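Local atomic coordinates of cytoplasmic export protein 1 (Saccharomyces cerevisiae, PDB entry 3VWA), a protein that takes part in nuclear tRNA export, binding tRNA and possibly passing aminoacylated tRNAs from export receptors at the nuclear pore to the translation machinery. Residues G69-F77 against F85-P93; F126-V136 against I186-S197. All blocks are in the same frame, centred on the assembly; numbering follows the deposited sequence.

Overall arrangement
Both contacts lie in the N-terminal kinase-like domain, ahead of the long run of helices that contains the HEAT repeats. From the N terminus, the chain first builds strands 26-33 and 39-45 and helix 52-64. Contact 1 then closes a short hairpin loop, with seven residues between its segments, and adds strand 73-77 to the edge of the sheet beside strand 85-89. After helix 106-122, contact 2 closes a much longer loop of 49 residues, joining segment 126-136 to helix 186-198. The contacts follow in series and neither encloses the other. Contact 1 belongs to the smaller lobe, contact 2 to the larger. Their centres are about 19 Å apart.

Contact 1: G69-F77 against F85-P93; sequences GLCTVLETF and FIVTERVVP
Leu74 and Glu75 both donate their backbone N-H to the carbonyl oxygen of Val87, forming a classic beta bulge in an antiparallel hairpin. Strands 73-77 and 85-89 probably correspond to beta4 and beta5 of the small lobe, as in protein kinases. The bond from Leu74 N to Val87 O is short, 2.6 Å, and lies in the carbonyl plane. The one from Glu75 N to Val87 O is 3.2 Å, with its donor tilted out of that plane. The bulge shifts the register by one residue between Val73 and Glu75. Beyond it, Val87 N bonds back to Glu75 O at 2.9 Å, and Phe77 and Phe85 exchange two backbone bonds. Before it, Glu89 N donates to Thr72 O.

Thr76 and Ile86 lie on the face covered by helix 52-64. There CG1 of Val73 meets CG2 of Ile86 at 3.8 Å. The other face carries Phe77, Phe85 and Val87, next to strand 13-15. CD2 of Phe77 approaches CB of Phe85 obliquely. Its neighbour CE2 meets CG2 of Val87, which sits at the ring edge, in the ring plane. Phe11 meets both phenylalanine rings, edge-to-face with that of Phe77. Glu75 begins on this face, but its chain leads away from strand 85-89, and OE2 bonds to Tyr13 OH.

At the open end of the hairpin the side chains of Thr72 and Glu89 run side by side, with CB of Thr72 3.5 Å from CG of Glu89. Beyond them, away from the turn, Cys71 SG touches Val91 CG1 at 4.0 Å. Thr88 has OG1 between its backbone N and carbonyl carbon (chi1 63°), where OG1 donates to Glu89 O at 2.8 Å. The same rotation sets CG2 of Thr88 3.9 Å from Cys71 CB.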
loop_
_atom_site.group_PDB
_atom_site.type_symbol
_atom_site.label_atom_id
_atom_site.label_comp_id
_atom_site.label_asym_id
_atom_site.label_seq_id
_atom_site.Cartn_x
_atom_site.Cartn_y
_atom_site.Cartn_z
ATOM N N GLY A 69 -13.078 -13.755 -16.526
ATOM C CA GLY A 69 -12.446 -12.742 -17.330
ATOM C C GLY A 69 -13.369 -11.618 -17.746
ATOM O O GLY A 69 -12.894 -10.529 -18.002
ATOM N N LEU A 70 -14.678 -11.872 -17.861
ATOM C CA LEU A 70 -15.629 -10.739 -17.941
ATOM C C LEU A 70 -15.865 -10.081 -16.578
ATOM O O LEU A 70 -15.662 -10.701 -15.538
ATOM C CB LEU A 70 -16.989 -11.177 -18.498
ATOM C CG LEU A 70 -17.023 -11.907 -19.828
ATOM C CD1 LEU A 70 -18.499 -12.143 -20.140
ATOM C CD2 LEU A 70 -16.290 -11.129 -20.931
ATOM N N CYS A 71 -16.293 -8.827 -16.576
ATOM C CA CYS A 71 -16.781 -8.238 -15.328
ATOM C C CYS A 71 -17.855 -9.174 -14.702
ATOM O O CYS A 71 -18.800 -9.582 -15.357
ATOM C CB CYS A 71 -17.342 -6.825 -15.566
ATOM S SG CYS A 71 -16.196 -5.577 -16.233
ATOM N N THR A 72 -17.703 -9.528 -13.440
ATOM C CA THR A 72 -18.544 -10.606 -12.844
ATOM C C THR A 72 -19.881 -9.937 -12.518
ATOM O O THR A 72 -19.930 -9.021 -11.664
ATOM C CB THR A 72 -17.856 -11.241 -11.594
ATOM O OG1 THR A 72 -16.693 -11.985 -12.001
ATOM C CG2 THR A 72 -18.808 -12.251 -10.831
ATOM N N VAL A 73 -20.950 -10.340 -13.219
ATOM C CA VAL A 73 -22.178 -9.584 -13.115
ATOM C C VAL A 73 -22.943 -10.039 -11.878
ATOM O O VAL A 73 -22.937 -11.209 -11.551
ATOM C CB VAL A 73 -23.038 -9.641 -14.402
ATOM C CG1 VAL A 73 -22.335 -8.932 -15.573
ATOM C CG2 VAL A 73 -23.405 -11.075 -14.768
ATOM N N LEU A 74 -23.546 -9.098 -11.159
ATOM C CA LEU A 74 -24.306 -9.432 -9.941
ATOM C C LEU A 74 -25.788 -9.446 -10.238
ATOM O O LEU A 74 -26.489 -10.390 -9.870
ATOM C CB LEU A 74 -23.975 -8.482 -8.786
ATOM C CG LEU A 74 -22.819 -8.726 -7.789
ATOM C CD1 LEU A 74 -21.905 -9.894 -8.135
ATOM C CD2 LEU A 74 -22.005 -7.453 -7.683
ATOM N N GLU A 75 -26.268 -8.426 -10.940
ATOM C CA GLU A 75 -27.677 -8.366 -11.271
ATOM C C GLU A 75 -27.921 -7.439 -12.460
ATOM O O GLU A 75 -27.142 -6.530 -12.664
ATOM C CB GLU A 75 -28.451 -7.840 -10.046
ATOM C CG GLU A 75 -29.896 -8.339 -9.994
ATOM C CD GLU A 75 -30.683 -7.811 -8.806
ATOM O OE1 GLU A 75 -31.909 -8.002 -8.828
ATOM O OE2 GLU A 75 -30.091 -7.193 -7.880
ATOM N N THR A 76 -29.007 -7.662 -13.216
ATOM C CA THR A 76 -29.435 -6.767 -14.294
ATOM C C THR A 76 -30.877 -6.240 -14.114
ATOM O O THR A 76 -31.708 -6.904 -13.433
ATOM C CB THR A 76 -29.291 -7.411 -15.676
ATOM O OG1 THR A 76 -30.227 -8.494 -15.812
ATOM C CG2 THR A 76 -27.882 -7.921 -15.894
ATOM N N PHE A 77 -31.140 -5.059 -14.710
ATOM C CA PHE A 77 -32.465 -4.374 -14.718
ATOM C C PHE A 77 -32.722 -3.773 -16.096
ATOM O O PHE A 77 -31.867 -3.056 -16.597
ATOM C CB PHE A 77 -32.472 -3.222 -13.724
ATOM C CG PHE A 77 -32.073 -3.629 -12.353
ATOM C CD1 PHE A 77 -33.033 -4.071 -11.431
ATOM C CD2 PHE A 77 -30.725 -3.640 -11.992
ATOM C CE1 PHE A 77 -32.631 -4.484 -10.164
ATOM C CE2 PHE A 77 -30.329 -4.053 -10.741
ATOM C CZ PHE A 77 -31.277 -4.462 -9.825
ATOM N N PHE A 85 -29.714 -1.108 -16.041
ATOM C CA PHE A 85 -28.426 -1.319 -15.385
ATOM C C PHE A 85 -27.875 -2.707 -15.563
ATOM O O PHE A 85 -28.613 -3.687 -15.707
ATOM C CB PHE A 85 -28.505 -1.102 -13.886
ATOM C CG PHE A 85 -29.056 0.242 -13.458
ATOM C CD1 PHE A 85 -28.411 1.435 -13.827
ATOM C CD2 PHE A 85 -30.183 0.323 -12.616
ATOM C CE1 PHE A 85 -28.882 2.674 -13.393
ATOM C CE2 PHE A 85 -30.674 1.586 -12.188
ATOM C CZ PHE A 85 -30.019 2.754 -12.579
ATOM N N ILE A 86 -26.545 -2.757 -15.550
ATOM C CA ILE A 86 -25.787 -3.971 -15.293
ATOM C C ILE A 86 -24.920 -3.679 -14.067
ATOM O O ILE A 86 -24.057 -2.748 -14.049
ATOM C CB ILE A 86 -24.914 -4.377 -16.501
ATOM C CG1 ILE A 86 -25.767 -4.573 -17.772
ATOM C CG2 ILE A 86 -24.093 -5.613 -16.159
ATOM C CD1 ILE A 86 -24.971 -4.714 -19.071
ATOM N N VAL A 87 -25.125 -4.477 -13.033
ATOM C CA VAL A 87 -24.398 -4.272 -11.780
ATOM C C VAL A 87 -23.358 -5.370 -11.599
ATOM O O VAL A 87 -23.688 -6.586 -11.654
ATOM C CB VAL A 87 -25.339 -4.199 -10.562
ATOM C CG1 VAL A 87 -24.578 -3.678 -9.354
ATOM C CG2 VAL A 87 -26.523 -3.277 -10.836
ATOM N N THR A 88 -22.101 -4.954 -11.409
ATOM C CA THR A 88 -20.974 -5.952 -11.408
ATOM C C THR A 88 -20.182 -5.779 -10.172
ATOM O O THR A 88 -20.415 -4.814 -9.422
ATOM C CB THR A 88 -19.973 -5.726 -12.577
ATOM O OG1 THR A 88 -19.341 -4.445 -12.424
ATOM C CG2 THR A 88 -20.687 -5.814 -13.912
ATOM N N GLU A 89 -19.229 -6.677 -9.944
ATOM C CA GLU A 89 -18.216 -6.414 -8.896
ATOM C C GLU A 89 -17.543 -5.033 -9.172
ATOM O O GLU A 89 -17.547 -4.516 -10.274
ATOM C CB GLU A 89 -17.158 -7.528 -8.767
ATOM C CG GLU A 89 -17.625 -8.958 -9.011
ATOM C CD GLU A 89 -17.219 -9.959 -7.904
ATOM O OE1 GLU A 89 -16.183 -10.669 -8.015
ATOM O OE2 GLU A 89 -17.967 -10.053 -6.906
ATOM N N ARG A 90 -17.024 -4.416 -8.137
ATOM C CA ARG A 90 -16.409 -3.144 -8.314
ATOM C C ARG A 90 -15.262 -3.323 -9.305
ATOM O O ARG A 90 -14.354 -4.132 -9.087
ATOM C CB ARG A 90 -15.857 -2.634 -6.995
ATOM C CG ARG A 90 -15.269 -1.231 -7.114
ATOM C CD ARG A 90 -16.285 -0.199 -7.612
ATOM N NE ARG A 90 -17.213 0.246 -6.569
ATOM C CZ ARG A 90 -16.909 1.135 -5.623
ATOM N NH1 ARG A 90 -17.820 1.462 -4.704
ATOM N NH2 ARG A 90 -15.689 1.698 -5.586
ATOM N N VAL A 91 -15.330 -2.588 -10.393
ATOM C CA VAL A 91 -14.236 -2.533 -11.331
ATOM C C VAL A 91 -13.774 -1.086 -11.512
ATOM O O VAL A 91 -14.482 -0.145 -11.123
ATOM C CB VAL A 91 -14.601 -3.111 -12.697
ATOM C CG1 VAL A 91 -14.666 -4.625 -12.635
ATOM C CG2 VAL A 91 -15.895 -2.466 -13.242
ATOM N N VAL A 92 -12.593 -0.950 -12.119
ATOM C CA VAL A 92 -11.914 0.319 -12.380
ATOM C C VAL A 92 -11.629 0.344 -13.877
ATOM O O VAL A 92 -11.126 -0.633 -14.442
ATOM C CB VAL A 92 -10.619 0.474 -11.522
ATOM C CG1 VAL A 92 -9.819 1.717 -11.930
ATOM C CG2 VAL A 92 -11.005 0.641 -10.056
ATOM N N PRO A 93 -12.042 1.403 -14.563
ATOM C CA PRO A 93 -11.691 1.391 -15.984
ATOM C C PRO A 93 -10.180 1.595 -16.190
ATOM O O PRO A 93 -9.565 2.328 -15.471
ATOM C CB PRO A 93 -12.489 2.550 -16.565
ATOM C CG PRO A 93 -12.748 3.470 -15.403
ATOM C CD PRO A 93 -12.719 2.639 -14.141
#

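Contact 2: F126-V136 against I186-S197; sequences FVLGTLSKDSV and IDSMGLGLLIKS
Asp187 OD1 accepts the backbone N-H of Gly129 at 2.7 Å and is also reached by a water at 3.1 Å. The same water takes the N-H of Leu131. The second carboxylate oxygen, OD2, accepts from Leu128 N at 2.9 Å. Both amide bonds use syn lone pairs, so two consecutive N-H groups fix the rotation of the carboxylate. CG of Asp187 lies anti to its carbonyl carbon (chi1 -68°), which lets the group reach across to Leu128 and Gly129.

Ile186 packs beside this site. Its CG2 meets CG1 of Val127 at 3.6 Å, the two side chains crossing at about a right angle, and its CD1 lies near Gly129 O. Leu131 points at the helix. Its CD1 lies 3.3 Å from Asp187 O and also meets Leu191 CB. Gly190 has no side chain, and CB of Leu131 comes within 3.9 Å of Gly190 C. One turn on, Leu194 places CD1 against Val136 CG2 at 4.0 Å and CD2 near Ser132 O. Helix 106-122 also touches Leu191 and Leu194.

The arrangement resembles that of a protein kinase large lobe, where an aspartate near the start of helix alphaF holds backbone amides of the catalytic loop; helix 186-198 and residues 126-136 probably take the equivalent places, without implying kinase activity here.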
loop_
_atom_site.group_PDB
_atom_site.type_symbol
_atom_site.label_atom_id
_atom_site.label_comp_id
_atom_site.label_asym_id
_atom_site.label_seq_id
_atom_site.Cartn_x
_atom_site.Cartn_y
_atom_site.Cartn_z
ATOM N N PHE A 126 -17.962 -17.738 -29.040
ATOM C CA PHE A 126 -18.778 -16.526 -29.218
ATOM C C PHE A 126 -18.031 -15.533 -30.094
ATOM O O PHE A 126 -16.829 -15.684 -30.316
ATOM C CB PHE A 126 -19.125 -15.867 -27.875
ATOM C CG PHE A 126 -20.018 -16.702 -26.975
ATOM C CD1 PHE A 126 -21.396 -16.682 -27.125
ATOM C CD2 PHE A 126 -19.488 -17.469 -25.946
ATOM C CE1 PHE A 126 -22.226 -17.414 -26.292
ATOM C CE2 PHE A 126 -20.320 -18.210 -25.097
ATOM C CZ PHE A 126 -21.693 -18.178 -25.273
ATOM N N VAL A 127 -18.761 -14.563 -30.652
ATOM C CA VAL A 127 -18.147 -13.369 -31.236
ATOM C C VAL A 127 -18.345 -12.273 -30.220
ATOM O O VAL A 127 -19.417 -12.193 -29.586
ATOM C CB VAL A 127 -18.833 -12.888 -32.530
ATOM C CG1 VAL A 127 -17.953 -11.847 -33.252
ATOM C CG2 VAL A 127 -19.126 -14.051 -33.446
ATOM N N LEU A 128 -17.330 -11.428 -30.065
ATOM C CA LEU A 128 -17.406 -10.356 -29.074
ATOM C C LEU A 128 -17.699 -9.103 -29.830
ATOM O O LEU A 128 -18.702 -8.459 -29.572
ATOM C CB LEU A 128 -16.113 -10.226 -28.253
ATOM C CG LEU A 128 -16.147 -9.660 -26.810
ATOM C CD1 LEU A 128 -14.841 -8.999 -26.398
ATOM C CD2 LEU A 128 -17.345 -8.750 -26.476
ATOM N N GLY A 129 -16.796 -8.755 -30.748
ATOM C CA GLY A 129 -17.040 -7.743 -31.741
ATOM C C GLY A 129 -16.783 -6.318 -31.341
ATOM O O GLY A 129 -16.672 -5.427 -32.215
ATOM N N THR A 130 -16.658 -6.095 -30.032
ATOM C CA THR A 130 -16.597 -4.751 -29.451
ATOM C C THR A 130 -15.220 -4.408 -28.811
ATOM O O THR A 130 -15.109 -3.399 -28.102
ATOM C CB THR A 130 -17.644 -4.634 -28.330
ATOM O OG1 THR A 130 -17.268 -5.561 -27.286
ATOM C CG2 THR A 130 -19.163 -4.902 -28.870
ATOM N N LEU A 131 -14.209 -5.243 -29.014
ATOM C CA LEU A 131 -12.872 -5.017 -28.394
ATOM C C LEU A 131 -12.299 -3.622 -28.664
ATOM O O LEU A 131 -12.102 -3.230 -29.804
ATOM C CB LEU A 131 -11.852 -6.033 -28.902
ATOM C CG LEU A 131 -11.714 -7.405 -28.263
ATOM C CD1 LEU A 131 -10.995 -8.329 -29.219
ATOM C CD2 LEU A 131 -10.918 -7.352 -26.971
ATOM N N SER A 132 -12.020 -2.870 -27.612
ATOM C CA SER A 132 -11.555 -1.505 -27.792
ATOM C C SER A 132 -10.949 -1.036 -26.470
ATOM O O SER A 132 -10.905 -1.778 -25.493
ATOM C CB SER A 132 -12.732 -0.607 -28.235
ATOM O OG SER A 132 -13.436 -0.013 -27.144
ATOM N N LYS A 133 -10.508 0.208 -26.410
ATOM C CA LYS A 133 -9.924 0.680 -25.193
ATOM C C LYS A 133 -10.982 0.711 -24.094
ATOM O O LYS A 133 -10.690 0.486 -22.911
ATOM C CB LYS A 133 -9.250 2.014 -25.424
ATOM C CG LYS A 133 -8.018 1.879 -26.327
ATOM C CD LYS A 133 -7.390 3.241 -26.582
ATOM C CE LYS A 133 -7.151 3.462 -28.064
ATOM N NZ LYS A 133 -7.213 4.922 -28.387
ATOM N N ASP A 134 -12.220 0.917 -24.527
ATOM C CA ASP A 134 -13.338 1.001 -23.635
ATOM C C ASP A 134 -13.728 -0.377 -23.099
ATOM O O ASP A 134 -14.516 -0.473 -22.160
ATOM C CB ASP A 134 -14.526 1.659 -24.369
ATOM C CG ASP A 134 -14.401 3.165 -24.421
ATOM O OD1 ASP A 134 -13.684 3.718 -23.574
ATOM O OD2 ASP A 134 -15.010 3.801 -25.301
ATOM N N SER A 135 -13.227 -1.440 -23.715
ATOM C CA SER A 135 -13.523 -2.746 -23.179
ATOM C C SER A 135 -12.883 -3.011 -21.822
ATOM O O SER A 135 -13.313 -3.926 -21.132
ATOM C CB SER A 135 -13.031 -3.813 -24.117
ATOM O OG SER A 135 -13.695 -3.714 -25.341
ATOM N N VAL A 136 -11.826 -2.271 -21.455
ATOM C CA VAL A 136 -10.912 -2.830 -20.448
ATOM C C VAL A 136 -11.086 -2.293 -19.047
ATOM O O VAL A 136 -10.995 -1.073 -18.816
ATOM C CB VAL A 136 -9.418 -2.748 -20.854
ATOM C CG1 VAL A 136 -8.563 -3.488 -19.810
ATOM C CG2 VAL A 136 -9.210 -3.322 -22.269
ATOM N N ILE A 186 -13.379 -10.564 -36.877
ATOM C CA ILE A 186 -13.530 -9.296 -36.165
ATOM C C ILE A 186 -12.801 -9.285 -34.791
ATOM O O ILE A 186 -12.160 -8.299 -34.441
ATOM C CB ILE A 186 -14.995 -8.792 -36.073
ATOM C CG1 ILE A 186 -15.014 -7.296 -35.745
ATOM C CG2 ILE A 186 -15.837 -9.605 -35.080
ATOM C CD1 ILE A 186 -16.405 -6.681 -35.731
ATOM N N ASP A 187 -12.858 -10.378 -34.046
ATOM C CA ASP A 187 -12.188 -10.383 -32.733
ATOM C C ASP A 187 -10.648 -10.348 -32.804
ATOM O O ASP A 187 -10.024 -9.557 -32.092
ATOM C CB ASP A 187 -12.700 -11.514 -31.866
ATOM C CG ASP A 187 -14.150 -11.303 -31.437
ATOM O OD1 ASP A 187 -14.604 -10.121 -31.352
ATOM O OD2 ASP A 187 -14.834 -12.327 -31.182
ATOM N N SER A 188 -10.046 -11.195 -33.658
ATOM C CA SER A 188 -8.611 -11.135 -33.955
ATOM C C SER A 188 -8.152 -9.746 -34.350
ATOM O O SER A 188 -7.074 -9.300 -33.929
ATOM C CB SER A 188 -8.266 -12.075 -35.103
ATOM O OG SER A 188 -8.062 -13.358 -34.605
HETATM N N MSE A 189 -8.960 -9.059 -35.154
HETATM C CA MSE A 189 -8.567 -7.739 -35.654
HETATM C C MSE A 189 -8.702 -6.731 -34.565
HETATM O O MSE A 189 -7.867 -5.817 -34.463
HETATM C CB MSE A 189 -9.378 -7.340 -36.878
HETATM C CG MSE A 189 -8.800 -8.041 -38.110
HETATM SE SE MSE A 189 -9.838 -7.601 -39.757
HETATM C CE MSE A 189 -10.625 -9.376 -40.032
ATOM N N GLY A 190 -9.740 -6.884 -33.731
ATOM C CA GLY A 190 -9.934 -5.975 -32.601
ATOM C C GLY A 190 -8.899 -6.185 -31.501
ATOM O O GLY A 190 -8.484 -5.230 -30.833
ATOM N N LEU A 191 -8.460 -7.432 -31.331
ATOM C CA LEU A 191 -7.400 -7.752 -30.370
ATOM C C LEU A 191 -6.082 -7.086 -30.775
ATOM O O LEU A 191 -5.407 -6.513 -29.930
ATOM C CB LEU A 191 -7.218 -9.293 -30.205
ATOM C CG LEU A 191 -6.137 -9.722 -29.187
ATOM C CD1 LEU A 191 -6.292 -9.048 -27.829
ATOM C CD2 LEU A 191 -5.988 -11.230 -29.006
ATOM N N GLY A 192 -5.734 -7.152 -32.066
ATOM C CA GLY A 192 -4.523 -6.476 -32.600
ATOM C C GLY A 192 -4.502 -4.972 -32.326
ATOM O O GLY A 192 -3.556 -4.440 -31.767
ATOM N N LEU A 193 -5.569 -4.286 -32.693
ATOM C CA LEU A 193 -5.710 -2.869 -32.352
ATOM C C LEU A 193 -5.434 -2.580 -30.866
ATOM O O LEU A 193 -4.667 -1.661 -30.541
ATOM C CB LEU A 193 -7.104 -2.363 -32.771
ATOM C CG LEU A 193 -7.331 -1.914 -34.220
ATOM C CD1 LEU A 193 -8.752 -2.195 -34.707
ATOM C CD2 LEU A 193 -7.035 -0.426 -34.318
ATOM N N LEU A 194 -6.043 -3.363 -29.964
ATOM C CA LEU A 194 -5.877 -3.166 -28.507
ATOM C C LEU A 194 -4.459 -3.353 -28.037
ATOM O O LEU A 194 -3.936 -2.546 -27.268
ATOM C CB LEU A 194 -6.689 -4.199 -27.746
ATOM C CG LEU A 194 -7.560 -3.699 -26.585
ATOM C CD1 LEU A 194 -7.742 -4.854 -25.639
ATOM C CD2 LEU A 194 -7.105 -2.439 -25.844
ATOM N N ILE A 195 -3.844 -4.452 -28.463
ATOM C CA ILE A 195 -2.449 -4.718 -28.107
ATOM C C ILE A 195 -1.543 -3.618 -28.639
ATOM O O ILE A 195 -0.637 -3.158 -27.936
ATOM C CB ILE A 195 -1.986 -6.092 -28.611
ATOM C CG1 ILE A 195 -2.602 -7.205 -27.743
ATOM C CG2 ILE A 195 -0.461 -6.158 -28.612
ATOM C CD1 ILE A 195 -2.421 -8.622 -28.281
ATOM N N LYS A 196 -1.805 -3.151 -29.850
ATOM C CA LYS A 196 -0.996 -2.046 -30.388
ATOM C C LYS A 196 -1.211 -0.798 -29.569
ATOM O O LYS A 196 -0.254 -0.047 -29.364
ATOM C CB LYS A 196 -1.301 -1.793 -31.866
ATOM C CG LYS A 196 -0.629 -2.852 -32.754
ATOM C CD LYS A 196 -0.648 -2.496 -34.222
ATOM C CE LYS A 196 -2.003 -2.786 -34.817
ATOM N NZ LYS A 196 -2.116 -2.421 -36.252
ATOM N N SER A 197 -2.440 -0.586 -29.076
ATOM C CA SER A 197 -2.701 0.602 -28.248
ATOM C C SER A 197 -2.040 0.475 -26.869
ATOM O O SER A 197 -1.653 1.475 -26.284
ATOM C CB SER A 197 -4.199 0.884 -28.066
ATOM O OG SER A 197 -4.923 0.643 -29.255
HETATM O O HOH W 1 -14.930 -13.926 -29.020
HETATM O O HOH W 2 -13.760 -7.106 -31.072
#